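Local coordinates for foldase protein PrsA (PDB 4WO7) that helps secreted proteins to fold outside the cell after translocation and catalyses cis-trans isomerisation of peptidyl-prolyl bonds, at residues 44-49 with 92-97; 100-105 with 225-230; 118-123 with 166-171. All blocks are in the same frame, centred on the assembly; numbering follows the deposited sequence.

Contact 1. Residues 44-49 with 92-97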
ATOM      1  N   LYS A  44     -25.088   9.369   0.522  1.00 70.24           N
ATOM      2  CA  LYS A  44     -26.419   9.940   0.325  1.00 70.65           C
ATOM      3  C   LYS A  44     -27.492   8.871   0.350  1.00 71.33           C
ATOM      4  O   LYS A  44     -28.496   8.997   1.052  1.00 83.52           O
ATOM      5  CB  LYS A  44     -26.522  10.681  -1.002  1.00 73.62           C
ATOM      6  CG  LYS A  44     -26.074  12.113  -0.975  1.00 75.93           C
ATOM      7  CD  LYS A  44     -26.521  12.803  -2.249  1.00 83.20           C
ATOM      8  CE  LYS A  44     -26.257  14.285  -2.183  1.00 89.98           C
ATOM      9  NZ  LYS A  44     -24.801  14.567  -2.158  1.00 88.15           N
ATOM     10  N   VAL A  45     -27.276   7.819  -0.428  1.00 69.56           N
ATOM     11  CA  VAL A  45     -28.263   6.760  -0.550  1.00 73.19           C
ATOM     12  C   VAL A  45     -28.419   6.063   0.790  1.00 73.00           C
ATOM     13  O   VAL A  45     -29.538   5.877   1.267  1.00 74.45           O
ATOM     14  CB  VAL A  45     -27.888   5.764  -1.672  1.00 61.79           C
ATOM     15  CG1 VAL A  45     -28.717   4.485  -1.599  1.00 61.04           C
ATOM     16  CG2 VAL A  45     -28.056   6.437  -3.031  1.00 64.73           C
ATOM     17  N   LEU A  46     -27.303   5.691   1.407  1.00 72.04           N
ATOM     18  CA  LEU A  46     -27.358   4.989   2.688  1.00 67.92           C
ATOM     19  C   LEU A  46     -27.921   5.853   3.827  1.00 68.95           C
ATOM     20  O   LEU A  46     -28.624   5.344   4.698  1.00 68.78           O
ATOM     21  CB  LEU A  46     -25.976   4.463   3.075  1.00 59.00           C
ATOM     22  CG  LEU A  46     -25.412   3.412   2.115  1.00 62.07           C
ATOM     23  CD1 LEU A  46     -24.044   2.939   2.568  1.00 63.87           C
ATOM     24  CD2 LEU A  46     -26.361   2.235   1.943  1.00 60.25           C
ATOM     25  N   ASP A  47     -27.630   7.152   3.829  1.00 70.02           N
ATOM     26  CA  ASP A  47     -28.130   8.014   4.901  1.00 81.50           C
ATOM     27  C   ASP A  47     -29.640   8.122   4.865  1.00 84.76           C
ATOM     28  O   ASP A  47     -30.284   8.365   5.885  1.00 95.16           O
ATOM     29  CB  ASP A  47     -27.542   9.421   4.803  1.00 86.97           C
ATOM     30  CG  ASP A  47     -27.981  10.315   5.951  1.00105.15           C
ATOM     31  OD1 ASP A  47     -28.096   9.820   7.095  1.00108.77           O
ATOM     32  OD2 ASP A  47     -28.212  11.520   5.708  1.00113.27           O
ATOM     33  N   LYS A  48     -30.201   7.932   3.681  1.00 90.37           N
ATOM     34  CA  LYS A  48     -31.643   7.977   3.513  1.00 97.56           C
ATOM     35  C   LYS A  48     -32.288   6.650   3.919  1.00 97.01           C
ATOM     36  O   LYS A  48     -33.411   6.624   4.427  1.00 88.61           O
ATOM     37  CB  LYS A  48     -31.994   8.357   2.076  1.00101.37           C
ATOM     38  CG  LYS A  48     -33.477   8.517   1.837  1.00106.16           C
ATOM     39  CD  LYS A  48     -33.726   9.083   0.461  1.00109.76           C
ATOM     40  CE  LYS A  48     -35.196   9.359   0.236  1.00113.27           C
ATOM     41  NZ  LYS A  48     -35.424  10.019  -1.075  1.00117.11           N
ATOM     42  N   LYS A  49     -31.573   5.551   3.688  1.00107.05           N
ATOM     43  CA  LYS A  49     -32.079   4.226   4.037  1.00124.53           C
ATOM     44  C   LYS A  49     -31.874   3.946   5.516  1.00112.84           C
ATOM     45  O   LYS A  49     -32.838   3.777   6.260  1.00107.84           O
ATOM     46  CB  LYS A  49     -31.391   3.154   3.190  1.00151.46           C
ATOM     47  CG  LYS A  49     -31.924   1.736   3.387  1.00162.02           C
ATOM     48  CD  LYS A  49     -31.448   0.821   2.268  1.00202.37           C
ATOM     49  CE  LYS A  49     -32.075  -0.558   2.386  1.00159.14           C
ATOM     50  NZ  LYS A  49     -31.672  -1.471   1.278  1.00159.58           N
ATOM     51  N   LEU A  92     -20.015   3.929   9.437  1.00 63.92           N
ATOM     52  CA  LEU A  92     -21.142   3.357  10.167  1.00 69.08           C
ATOM     53  C   LEU A  92     -22.278   3.011   9.207  1.00 67.77           C
ATOM     54  O   LEU A  92     -22.948   1.992   9.373  1.00 73.82           O
ATOM     55  CB  LEU A  92     -21.645   4.312  11.257  1.00 82.56           C
ATOM     56  CG  LEU A  92     -20.714   4.592  12.443  1.00 92.24           C
ATOM     57  CD1 LEU A  92     -21.286   5.673  13.353  1.00 97.70           C
ATOM     58  CD2 LEU A  92     -20.457   3.327  13.248  1.00 99.51           C
ATOM     59  N   LEU A  93     -22.496   3.861   8.206  1.00 75.84           N
ATOM     60  CA  LEU A  93     -23.508   3.585   7.187  1.00 76.29           C
ATOM     61  C   LEU A  93     -23.186   2.335   6.373  1.00 75.99           C
ATOM     62  O   LEU A  93     -24.042   1.470   6.189  1.00 81.66           O
ATOM     63  CB  LEU A  93     -23.663   4.771   6.238  1.00 75.05           C
ATOM     64  CG  LEU A  93     -24.396   5.986   6.807  1.00 68.95           C
ATOM     65  CD1 LEU A  93     -24.243   7.160   5.859  1.00 69.44           C
ATOM     66  CD2 LEU A  93     -25.872   5.680   7.035  1.00 74.48           C
ATOM     67  N   THR A  94     -21.953   2.241   5.886  1.00 71.58           N
ATOM     68  CA  THR A  94     -21.546   1.094   5.076  1.00 73.91           C
ATOM     69  C   THR A  94     -21.583  -0.177   5.927  1.00 78.75           C
ATOM     70  O   THR A  94     -21.769  -1.284   5.416  1.00 85.72           O
ATOM     71  CB  THR A  94     -20.133   1.285   4.479  1.00 71.25           C
ATOM     72  OG1 THR A  94     -19.204   1.574   5.532  1.00 68.56           O
ATOM     73  CG2 THR A  94     -20.122   2.436   3.473  1.00 63.00           C
ATOM     74  N   GLN A  95     -21.408  -0.004   7.232  1.00 69.16           N
ATOM     75  CA  GLN A  95     -21.473  -1.120   8.166  1.00 70.10           C
ATOM     76  C   GLN A  95     -22.912  -1.608   8.300  1.00 73.40           C
ATOM     77  O   GLN A  95     -23.184  -2.811   8.297  1.00 75.82           O
ATOM     78  CB  GLN A  95     -20.926  -0.702   9.530  1.00 70.89           C
ATOM     79  CG  GLN A  95     -19.418  -0.706   9.603  1.00 75.46           C
ATOM     80  CD  GLN A  95     -18.850  -2.105   9.654  1.00 77.57           C
ATOM     81  OE1 GLN A  95     -19.162  -2.886  10.556  1.00 86.64           O
ATOM     82  NE2 GLN A  95     -18.046  -2.447   8.658  1.00 72.77           N
ATOM     83  N   LYS A  96     -23.832  -0.659   8.417  1.00 72.54           N
ATOM     84  CA  LYS A  96     -25.241  -0.977   8.579  1.00 73.75           C
ATOM     85  C   LYS A  96     -25.766  -1.619   7.303  1.00 76.46           C
ATOM     86  O   LYS A  96     -26.568  -2.553   7.352  1.00 78.46           O
ATOM     87  CB  LYS A  96     -26.050   0.269   8.950  1.00 74.28           C
ATOM     88  CG  LYS A  96     -25.938   0.642  10.424  1.00 80.01           C
ATOM     89  CD  LYS A  96     -26.937   1.717  10.815  1.00 92.83           C
ATOM     90  CE  LYS A  96     -27.126   1.767  12.321  1.00106.19           C
ATOM     91  NZ  LYS A  96     -28.132   2.791  12.706  1.00106.85           N
ATOM     92  N   ALA A  97     -25.311  -1.107   6.162  1.00 76.20           N
ATOM     93  CA  ALA A  97     -25.676  -1.664   4.869  1.00 80.60           C
ATOM     94  C   ALA A  97     -25.203  -3.106   4.764  1.00 76.70           C
ATOM     95  O   ALA A  97     -25.939  -3.968   4.290  1.00 86.88           O
ATOM     96  CB  ALA A  97     -25.079  -0.836   3.737  1.00 77.57           C
TER

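Contact 2. Residues 100-105 with 225-230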
ATOM      1  N   ASP A 100     -27.269  -5.664   6.953  1.00 86.90           N
ATOM      2  CA  ASP A 100     -28.569  -6.011   6.379  1.00 98.51           C
ATOM      3  C   ASP A 100     -28.444  -6.890   5.131  1.00100.53           C
ATOM      4  O   ASP A 100     -29.358  -7.655   4.818  1.00104.83           O
ATOM      5  CB  ASP A 100     -29.374  -4.751   6.048  1.00105.73           C
ATOM      6  CG  ASP A 100     -30.021  -4.138   7.275  1.00123.84           C
ATOM      7  OD1 ASP A 100     -29.306  -3.908   8.276  1.00131.13           O
ATOM      8  OD2 ASP A 100     -31.250  -3.895   7.242  1.00132.11           O
ATOM      9  N   ASN A 101     -27.321  -6.781   4.425  1.00102.32           N
ATOM     10  CA  ASN A 101     -27.172  -7.424   3.120  1.00107.62           C
ATOM     11  C   ASN A 101     -26.246  -8.642   3.135  1.00107.72           C
ATOM     12  O   ASN A 101     -26.340  -9.504   2.261  1.00117.22           O
ATOM     13  CB  ASN A 101     -26.656  -6.402   2.106  1.00109.33           C
ATOM     14  CG  ASN A 101     -27.713  -5.393   1.710  1.00114.30           C
ATOM     15  OD1 ASN A 101     -28.373  -5.536   0.682  1.00118.53           O
ATOM     16  ND2 ASN A 101     -27.907  -4.386   2.551  1.00120.88           N
ATOM     17  N   ILE A 102     -25.337  -8.710   4.107  1.00100.69           N
ATOM     18  CA  ILE A 102     -24.485  -9.894   4.265  1.00104.20           C
ATOM     19  C   ILE A 102     -25.234 -11.005   4.979  1.00125.11           C
ATOM     20  O   ILE A 102     -25.882 -10.768   6.000  1.00120.22           O
ATOM     21  CB  ILE A 102     -23.193  -9.604   5.056  1.00 99.96           C
ATOM     22  CG1 ILE A 102     -22.287  -8.663   4.268  1.00100.59           C
ATOM     23  CG2 ILE A 102     -22.446 -10.921   5.391  1.00 86.76           C
ATOM     24  CD1 ILE A 102     -21.090  -8.175   5.051  1.00100.02           C
ATOM     25  N   LYS A 103     -25.156 -12.210   4.427  1.00148.06           N
ATOM     26  CA  LYS A 103     -25.729 -13.393   5.061  1.00154.86           C
ATOM     27  C   LYS A 103     -24.672 -14.490   5.201  1.00137.37           C
ATOM     28  O   LYS A 103     -24.063 -14.889   4.206  1.00135.39           O
ATOM     29  CB  LYS A 103     -26.934 -13.872   4.258  1.00169.68           C
ATOM     30  CG  LYS A 103     -28.007 -12.803   4.181  1.00210.53           C
ATOM     31  CD  LYS A 103     -29.190 -13.243   3.357  1.00190.46           C
ATOM     32  CE  LYS A 103     -30.241 -12.147   3.287  1.00190.37           C
ATOM     33  NZ  LYS A 103     -31.446 -12.574   2.530  1.00196.15           N
ATOM     34  N   VAL A 104     -24.444 -14.976   6.422  1.00125.84           N
ATOM     35  CA  VAL A 104     -23.532 -16.105   6.614  1.00115.60           C
ATOM     36  C   VAL A 104     -24.349 -17.392   6.616  1.00111.28           C
ATOM     37  O   VAL A 104     -25.364 -17.506   7.307  1.00113.02           O
ATOM     38  CB  VAL A 104     -22.687 -16.033   7.928  1.00105.35           C
ATOM     39  CG1 VAL A 104     -22.230 -14.615   8.196  1.00100.14           C
ATOM     40  CG2 VAL A 104     -23.445 -16.526   9.153  1.00110.86           C
ATOM     41  N   THR A 105     -23.939 -18.330   5.774  1.00110.46           N
ATOM     42  CA  THR A 105     -24.573 -19.635   5.692  1.00113.78           C
ATOM     43  C   THR A 105     -24.028 -20.534   6.790  1.00112.18           C
ATOM     44  O   THR A 105     -23.056 -20.184   7.458  1.00109.78           O
ATOM     45  CB  THR A 105     -24.317 -20.276   4.328  1.00117.23           C
ATOM     46  OG1 THR A 105     -22.910 -20.507   4.168  1.00112.89           O
ATOM     47  CG2 THR A 105     -24.811 -19.352   3.226  1.00122.17           C
ATOM     48  N   GLU A 225     -18.580 -10.795  12.086  1.00 93.44           N
ATOM     49  CA  GLU A 225     -17.664  -9.730  12.468  1.00 97.36           C
ATOM     50  C   GLU A 225     -16.433  -9.778  11.584  1.00103.56           C
ATOM     51  O   GLU A 225     -15.816  -8.755  11.301  1.00100.34           O
ATOM     52  CB  GLU A 225     -17.244  -9.847  13.930  1.00102.70           C
ATOM     53  CG  GLU A 225     -16.639  -8.553  14.460  1.00114.25           C
ATOM     54  CD  GLU A 225     -16.450  -8.549  15.959  1.00124.94           C
ATOM     55  OE1 GLU A 225     -17.063  -9.395  16.640  1.00127.40           O
ATOM     56  OE2 GLU A 225     -15.687  -7.693  16.458  1.00129.20           O
ATOM     57  N   GLN A 226     -16.091 -10.982  11.141  1.00 97.52           N
ATOM     58  CA  GLN A 226     -14.937 -11.176  10.278  1.00 99.80           C
ATOM     59  C   GLN A 226     -15.220 -10.657   8.867  1.00 97.23           C
ATOM     60  O   GLN A 226     -14.347 -10.069   8.225  1.00 97.46           O
ATOM     61  CB  GLN A 226     -14.533 -12.654  10.249  1.00105.78           C
ATOM     62  CG  GLN A 226     -13.230 -12.903   9.513  1.00113.32           C
ATOM     63  CD  GLN A 226     -12.907 -14.375   9.361  1.00120.07           C
ATOM     64  OE1 GLN A 226     -13.799 -15.221   9.297  1.00121.71           O
ATOM     65  NE2 GLN A 226     -11.618 -14.686   9.276  1.00123.13           N
ATOM     66  N   LYS A 227     -16.440 -10.868   8.387  1.00 91.26           N
ATOM     67  CA  LYS A 227     -16.814 -10.404   7.059  1.00 87.05           C
ATOM     68  C   LYS A 227     -17.006  -8.895   7.061  1.00 82.37           C
ATOM     69  O   LYS A 227     -16.953  -8.257   6.014  1.00 85.21           O
ATOM     70  CB  LYS A 227     -18.091 -11.092   6.578  1.00 88.95           C
ATOM     71  CG  LYS A 227     -17.888 -12.537   6.160  1.00 98.12           C
ATOM     72  CD  LYS A 227     -19.124 -13.110   5.479  1.00113.95           C
ATOM     73  CE  LYS A 227     -18.898 -14.550   5.030  1.00125.65           C
ATOM     74  NZ  LYS A 227     -20.082 -15.112   4.317  1.00133.86           N
ATOM     75  N   LEU A 228     -17.228  -8.329   8.244  1.00 85.01           N
ATOM     76  CA  LEU A 228     -17.417  -6.888   8.383  1.00 78.79           C
ATOM     77  C   LEU A 228     -16.097  -6.113   8.368  1.00 84.30           C
ATOM     78  O   LEU A 228     -16.096  -4.896   8.164  1.00 80.97           O
ATOM     79  CB  LEU A 228     -18.203  -6.585   9.663  1.00 73.58           C
ATOM     80  CG  LEU A 228     -19.698  -6.900   9.532  1.00 77.36           C
ATOM     81  CD1 LEU A 228     -20.391  -6.901  10.889  1.00 76.67           C
ATOM     82  CD2 LEU A 228     -20.376  -5.902   8.598  1.00 82.20           C
ATOM     83  N   ASN A 229     -14.983  -6.808   8.593  1.00 84.61           N
ATOM     84  CA  ASN A 229     -13.667  -6.173   8.564  1.00 89.23           C
ATOM     85  C   ASN A 229     -12.924  -6.450   7.256  1.00 99.00           C
ATOM     86  O   ASN A 229     -11.742  -6.128   7.126  1.00 97.00           O
ATOM     87  CB  ASN A 229     -12.837  -6.632   9.762  1.00 94.81           C
ATOM     88  CG  ASN A 229     -13.413  -6.143  11.080  1.00 99.59           C
ATOM     89  OD1 ASN A 229     -13.053  -5.075  11.574  1.00105.32           O
ATOM     90  ND2 ASN A 229     -14.320  -6.926  11.653  1.00101.07           N
ATOM     91  N   ASP A 230     -13.625  -7.051   6.299  1.00 96.66           N
ATOM     92  CA  ASP A 230     -13.117  -7.210   4.942  1.00110.13           C
ATOM     93  C   ASP A 230     -13.858  -6.196   4.082  1.00117.18           C
ATOM     94  O   ASP A 230     -15.051  -6.346   3.821  1.00120.53           O
ATOM     95  CB  ASP A 230     -13.330  -8.634   4.424  1.00110.31           C
ATOM     96  CG  ASP A 230     -12.979  -8.776   2.955  1.00116.41           C
ATOM     97  OD1 ASP A 230     -12.050  -8.079   2.497  1.00111.38           O
ATOM     98  OD2 ASP A 230     -13.644  -9.569   2.254  1.00112.42           O
TER

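Contact 3. Residues 118-123 with 166-171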
ATOM      1  N   GLY A 118      -7.874 -27.615  17.388  1.00120.30           N
ATOM      2  CA  GLY A 118      -6.611 -27.574  18.091  1.00140.14           C
ATOM      3  C   GLY A 118      -6.259 -26.159  18.490  1.00147.51           C
ATOM      4  O   GLY A 118      -5.119 -25.879  18.857  1.00136.71           O
ATOM      5  N   LYS A 119      -7.247 -25.270  18.420  1.00162.13           N
ATOM      6  CA  LYS A 119      -7.071 -23.861  18.755  1.00159.25           C
ATOM      7  C   LYS A 119      -7.708 -23.439  20.082  1.00145.66           C
ATOM      8  O   LYS A 119      -8.664 -24.059  20.556  1.00145.37           O
ATOM      9  CB  LYS A 119      -7.627 -23.034  17.597  1.00250.07           C
ATOM     10  CG  LYS A 119      -6.578 -22.552  16.632  1.00192.62           C
ATOM     11  CD  LYS A 119      -7.255 -21.865  15.428  1.00208.30           C
ATOM     12  CE  LYS A 119      -6.251 -21.102  14.554  1.00198.93           C
ATOM     13  NZ  LYS A 119      -6.845 -20.702  13.247  1.00204.90           N
ATOM     14  N   ILE A 120      -7.153 -22.382  20.675  1.00128.92           N
ATOM     15  CA  ILE A 120      -7.674 -21.812  21.918  1.00115.68           C
ATOM     16  C   ILE A 120      -7.744 -20.295  21.793  1.00 99.52           C
ATOM     17  O   ILE A 120      -7.083 -19.704  20.937  1.00 93.92           O
ATOM     18  CB  ILE A 120      -6.798 -22.171  23.157  1.00 87.63           C
ATOM     19  CG1 ILE A 120      -5.416 -21.502  23.091  1.00 87.86           C
ATOM     20  CG2 ILE A 120      -6.732 -23.685  23.371  1.00 89.29           C
ATOM     21  CD1 ILE A 120      -4.736 -21.351  24.442  1.00 85.22           C
ATOM     22  N   ARG A 121      -8.566 -19.684  22.634  1.00 91.80           N
ATOM     23  CA  ARG A 121      -8.661 -18.231  22.725  1.00 85.12           C
ATOM     24  C   ARG A 121      -8.082 -17.745  24.055  1.00 84.42           C
ATOM     25  O   ARG A 121      -8.304 -18.369  25.092  1.00 90.34           O
ATOM     26  CB  ARG A 121     -10.116 -17.811  22.546  1.00 82.81           C
ATOM     27  CG  ARG A 121     -10.316 -16.343  22.292  1.00 86.78           C
ATOM     28  CD  ARG A 121     -11.783 -15.986  22.348  1.00 90.31           C
ATOM     29  NE  ARG A 121     -11.993 -14.555  22.158  1.00100.84           N
ATOM     30  CZ  ARG A 121     -12.303 -13.972  21.005  1.00105.52           C
ATOM     31  NH1 ARG A 121     -12.426 -14.677  19.887  1.00108.43           N
ATOM     32  NH2 ARG A 121     -12.472 -12.659  20.968  1.00107.03           N
ATOM     33  N   ALA A 122      -7.350 -16.630  24.027  1.00 83.05           N
ATOM     34  CA  ALA A 122      -6.698 -16.109  25.233  1.00 82.30           C
ATOM     35  C   ALA A 122      -6.478 -14.593  25.212  1.00 82.47           C
ATOM     36  O   ALA A 122      -6.380 -13.976  24.151  1.00 84.95           O
ATOM     37  CB  ALA A 122      -5.370 -16.811  25.438  1.00 82.44           C
ATOM     38  N   SER A 123      -6.415 -14.005  26.404  1.00 77.12           N
ATOM     39  CA  SER A 123      -6.020 -12.610  26.577  1.00 76.19           C
ATOM     40  C   SER A 123      -4.657 -12.526  27.247  1.00 83.89           C
ATOM     41  O   SER A 123      -4.251 -13.461  27.938  1.00 82.70           O
ATOM     42  CB  SER A 123      -7.046 -11.851  27.414  1.00 78.22           C
ATOM     43  OG  SER A 123      -8.338 -11.947  26.856  1.00 81.86           O
ATOM     44  N   GLY A 166      -7.827 -13.174  20.468  1.00 83.45           N
ATOM     45  CA  GLY A 166      -8.598 -14.001  19.560  1.00 83.12           C
ATOM     46  C   GLY A 166      -8.080 -15.434  19.584  1.00 87.72           C
ATOM     47  O   GLY A 166      -7.367 -15.825  20.509  1.00 88.78           O
ATOM     48  N   TRP A 167      -8.439 -16.217  18.570  1.00 90.50           N
ATOM     49  CA  TRP A 167      -8.039 -17.624  18.493  1.00 88.84           C
ATOM     50  C   TRP A 167      -6.643 -17.793  17.912  1.00 91.23           C
ATOM     51  O   TRP A 167      -6.194 -16.982  17.104  1.00 89.21           O
ATOM     52  CB  TRP A 167      -9.023 -18.422  17.636  1.00 85.37           C
ATOM     53  CG  TRP A 167     -10.403 -18.512  18.216  1.00 80.03           C
ATOM     54  CD1 TRP A 167     -11.436 -17.638  18.023  1.00 77.90           C
ATOM     55  CD2 TRP A 167     -10.906 -19.543  19.075  1.00 86.11           C
ATOM     56  NE1 TRP A 167     -12.547 -18.058  18.718  1.00 84.22           N
ATOM     57  CE2 TRP A 167     -12.247 -19.228  19.370  1.00 89.67           C
ATOM     58  CE3 TRP A 167     -10.352 -20.702  19.629  1.00 88.20           C
ATOM     59  CZ2 TRP A 167     -13.042 -20.027  20.189  1.00 94.88           C
ATOM     60  CZ3 TRP A 167     -11.145 -21.494  20.440  1.00 94.14           C
ATOM     61  CH2 TRP A 167     -12.471 -21.153  20.712  1.00 98.29           C
ATOM     62  N   PHE A 168      -5.961 -18.853  18.336  1.00 95.26           N
ATOM     63  CA  PHE A 168      -4.641 -19.180  17.811  1.00102.60           C
ATOM     64  C   PHE A 168      -4.273 -20.610  18.187  1.00115.89           C
ATOM     65  O   PHE A 168      -4.696 -21.104  19.234  1.00113.57           O
ATOM     66  CB  PHE A 168      -3.605 -18.216  18.369  1.00103.36           C
ATOM     67  CG  PHE A 168      -3.467 -18.301  19.861  1.00105.10           C
ATOM     68  CD1 PHE A 168      -4.388 -17.687  20.700  1.00 97.37           C
ATOM     69  CD2 PHE A 168      -2.420 -19.007  20.425  1.00112.20           C
ATOM     70  CE1 PHE A 168      -4.260 -17.778  22.077  1.00 98.62           C
ATOM     71  CE2 PHE A 168      -2.287 -19.098  21.799  1.00110.03           C
ATOM     72  CZ  PHE A 168      -3.206 -18.486  22.623  1.00102.01           C
ATOM     73  N   ALA A 169      -3.477 -21.272  17.351  1.00109.93           N
ATOM     74  CA  ALA A 169      -3.053 -22.638  17.643  1.00116.71           C
ATOM     75  C   ALA A 169      -1.707 -22.616  18.364  1.00116.41           C
ATOM     76  O   ALA A 169      -1.102 -21.558  18.527  1.00108.78           O
ATOM     77  CB  ALA A 169      -2.970 -23.451  16.364  1.00125.93           C
ATOM     78  N   LYS A 170      -1.240 -23.788  18.782  1.00124.52           N
ATOM     79  CA  LYS A 170      -0.011 -23.907  19.567  1.00127.65           C
ATOM     80  C   LYS A 170       1.238 -23.891  18.710  1.00132.35           C
ATOM     81  O   LYS A 170       2.316 -23.489  19.145  1.00134.14           O
ATOM     82  CB  LYS A 170      -0.033 -25.206  20.370  1.00130.54           C
ATOM     83  CG  LYS A 170       1.014 -25.275  21.465  1.00134.21           C
ATOM     84  CD  LYS A 170       0.815 -26.486  22.374  1.00138.94           C
ATOM     85  CE  LYS A 170       1.247 -27.805  21.732  1.00148.49           C
ATOM     86  NZ  LYS A 170       1.136 -28.945  22.695  1.00153.99           N
ATOM     87  N   GLU A 171       1.050 -24.347  17.482  1.00145.12           N
ATOM     88  CA  GLU A 171       2.117 -24.497  16.512  1.00157.27           C
ATOM     89  C   GLU A 171       2.759 -23.187  16.063  1.00171.07           C
ATOM     90  O   GLU A 171       3.975 -23.022  16.144  1.00163.77           O
ATOM     91  CB  GLU A 171       1.568 -25.239  15.322  1.00168.68           C
ATOM     92  CG  GLU A 171       2.509 -25.255  14.172  1.00166.43           C
ATOM     93  CD  GLU A 171       3.795 -26.119  14.428  1.00174.02           C
ATOM     94  OE1 GLU A 171       3.914 -26.714  15.502  1.00178.62           O
ATOM     95  OE2 GLU A 171       4.746 -26.269  13.593  1.00172.50           O
TER

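Contact 1. Residues 44-49 with 92-97
Leu-46 and Leu-93 meet CB to CB at 3.9 Å, at the point where the two helices have their nearest CA atoms, 6.1 Å apart. Following Leu-46 outward, its CB lies against the CB and CD2 of Leu-93. The first torsion (chi1 -64°) sets CG anti to the carbonyl carbon. CD1 lies anti to CA (chi2 -180°) and settles on backbone, 3.9 Å from Leu-93 O; it also reaches the methyl of Thr-94, with CD1 to CG2 at 4.1 Å. CD2 takes the other branch and rests on Ala-97, 3.8 Å from its CB. One leucine thus spans a full turn of the opposing helix.

This is helix-helix packing between the C-terminal end of helix 21-49 and the later part of helix 81-101. The local axes pass 9.5 Å apart at 66°, a steep crossing that concentrates contact on a small patch. Leu-93 answers from its side: its CD2 sits 3.6 Å from Leu-46 O, while its CD1 reaches the backbone of Asp-47 and touches that residue's CB at 4.1 Å.

No hydrogen bond joins the two segments. The carboxylate of Asp-47, a partly exposed residue, forms a salt bridge through OD1 with Lys-89, one turn earlier on helix 81-101 than Leu-93. Thr-94 OG1 is hydrogen-bonded to main-chain oxygens of Tyr-90 and Glu-91 in its own helix. Helix 231-244 covers another flank, with Val-241 against Leu-46 and Val-234 against Thr-94. Lys-44, on the same helix as Leu-46, reaches the second subunit, where its NZ forms a salt bridge with Glu-23 of that other chain.

Contact 2. Residues 100-105 with 225-230
Ile-102 holds CG1 anti to its carbonyl carbon (chi1 -66°), and this same rotation sets CG2 anti to the backbone N; Lys-227 likewise has CG anti to its carbonyl carbon (chi1 -74°). From CG onward the lysine chain is extended, so it runs out from helix 216-228 toward the main chain of 102-104. The two side chains cross obliquely, and the touching atoms are Ile-102 CG2 and Lys-227 CD, 4.0 Å apart. A methyl therefore packs on the aliphatic part of the lysine, two bonds short of the ammonium nitrogen.

The other branch of the isoleucine goes elsewhere: Ile-102 CD1 reaches Leu-228 CD2 at 4.3 Å, a looser apolar touch. Val-104 approaches the same lysine methylene, its CG1 4.4 Å from Lys-227 CD. Beyond CD the ammonium passes over the main chain, with Lys-227 NZ 4.0 Å from Lys-103 O, too long for a hydrogen bond. What binds this nitrogen is Asp-108, whose OD2 forms a salt bridge with it. Lys-103 itself directs its CB away from the helix, as expected in an extended run where Ile-102 and Val-104 turn theirs toward it. No hydrogen bond crosses between the segments, and the nearest CA atoms, of Ile-102 and Lys-227, are 8.2 Å apart, so long side chains do the bridging.

Ile-102 is the residue at which the chain leaves helix 81-101, and Thr-105 caps the start of helix 106-113 by bonding Asp-108 N through OG1. Between those helices the linker 102-104 lies beside the C-terminal turns of helix 216-228, with Val-104 also on Val-223 and Ile-102 also on Leu-224, while Ala-237 of helix 231-244 touches Ile-102 as well.

Contact 3. Residues 118-123 with 166-171
The indole of Trp-167 carries Arg-121 CB over one face, 4.0 Å from the centroid of the six-membered ring and 12° off its normal, a CH-pi contact. At the indole edge lies the Lys-119 carbonyl, with O 3.6 Å from Trp-167 CZ3. The arginine then crosses the tryptophan at about a right angle: guanidinium and ring planes are 78° apart, and Trp-167 NE1 sits at the guanidinium edge, 3.6 Å from Arg-121 NH1. Both are donors, and both look to Glu-222, though weakly; the firm partner of the guanidinium is Asp-164, which forms a salt bridge with NH2. Gly-166 CA lies 3.9 Å above the guanidinium plane.

The opposite side of the sheet belongs to Phe-168. Its CG stands between the backbone N and the carbonyl carbon (chi1 63°). The ring lies against strand 119-127, with CD1 and CE1 near Ile-120 O. Ile-120 CG1 comes over the ring face, 4.2 Å from the centroid, and Ala-122 CB approaches the edge at 3.7 Å from Phe-168 CE1. Phe-183 and Ala-182 of helix 176-183 continue this buried layer.

Between the two faces, Ile-120 and Phe-168 form a hydrogen-bonded antiparallel pair, N to O at 3.1 Å from Ile-120 N to Phe-168 O and 3.0 Å from Phe-168 N to Ile-120 O. Strand 164-169 is thereby the outer partner of strand 119-127 in a four-stranded antiparallel sheet of order 2-1-4-3, the sheet of the parvulin (PpiC-type) prolyl isomerase fold.

Contacts 1 and 2 share helix 81-101 and have centres 15 Å apart; a probable hydrogen bond from Gln-95 NE2 to Leu-228 O, 3.2 Å long, joins them directly. Contact 3 lies in the prolyl isomerase domain, its centre 23 Å from that of contact 2 (nearest atoms about 7 Å apart, without touching) and 35 Å from that of contact 1 (nearest atoms about 16 Å), across the chain's centre from the latter. Along the chain, contact 3 is nested inside the loop that contact 2 closes. Contact 2 brings together the chain on either side, in sequence, of the four-stranded sheet holding contact 3, while contact 1 ties helix 81-101 to helix 21-49, which reaches the second subunit.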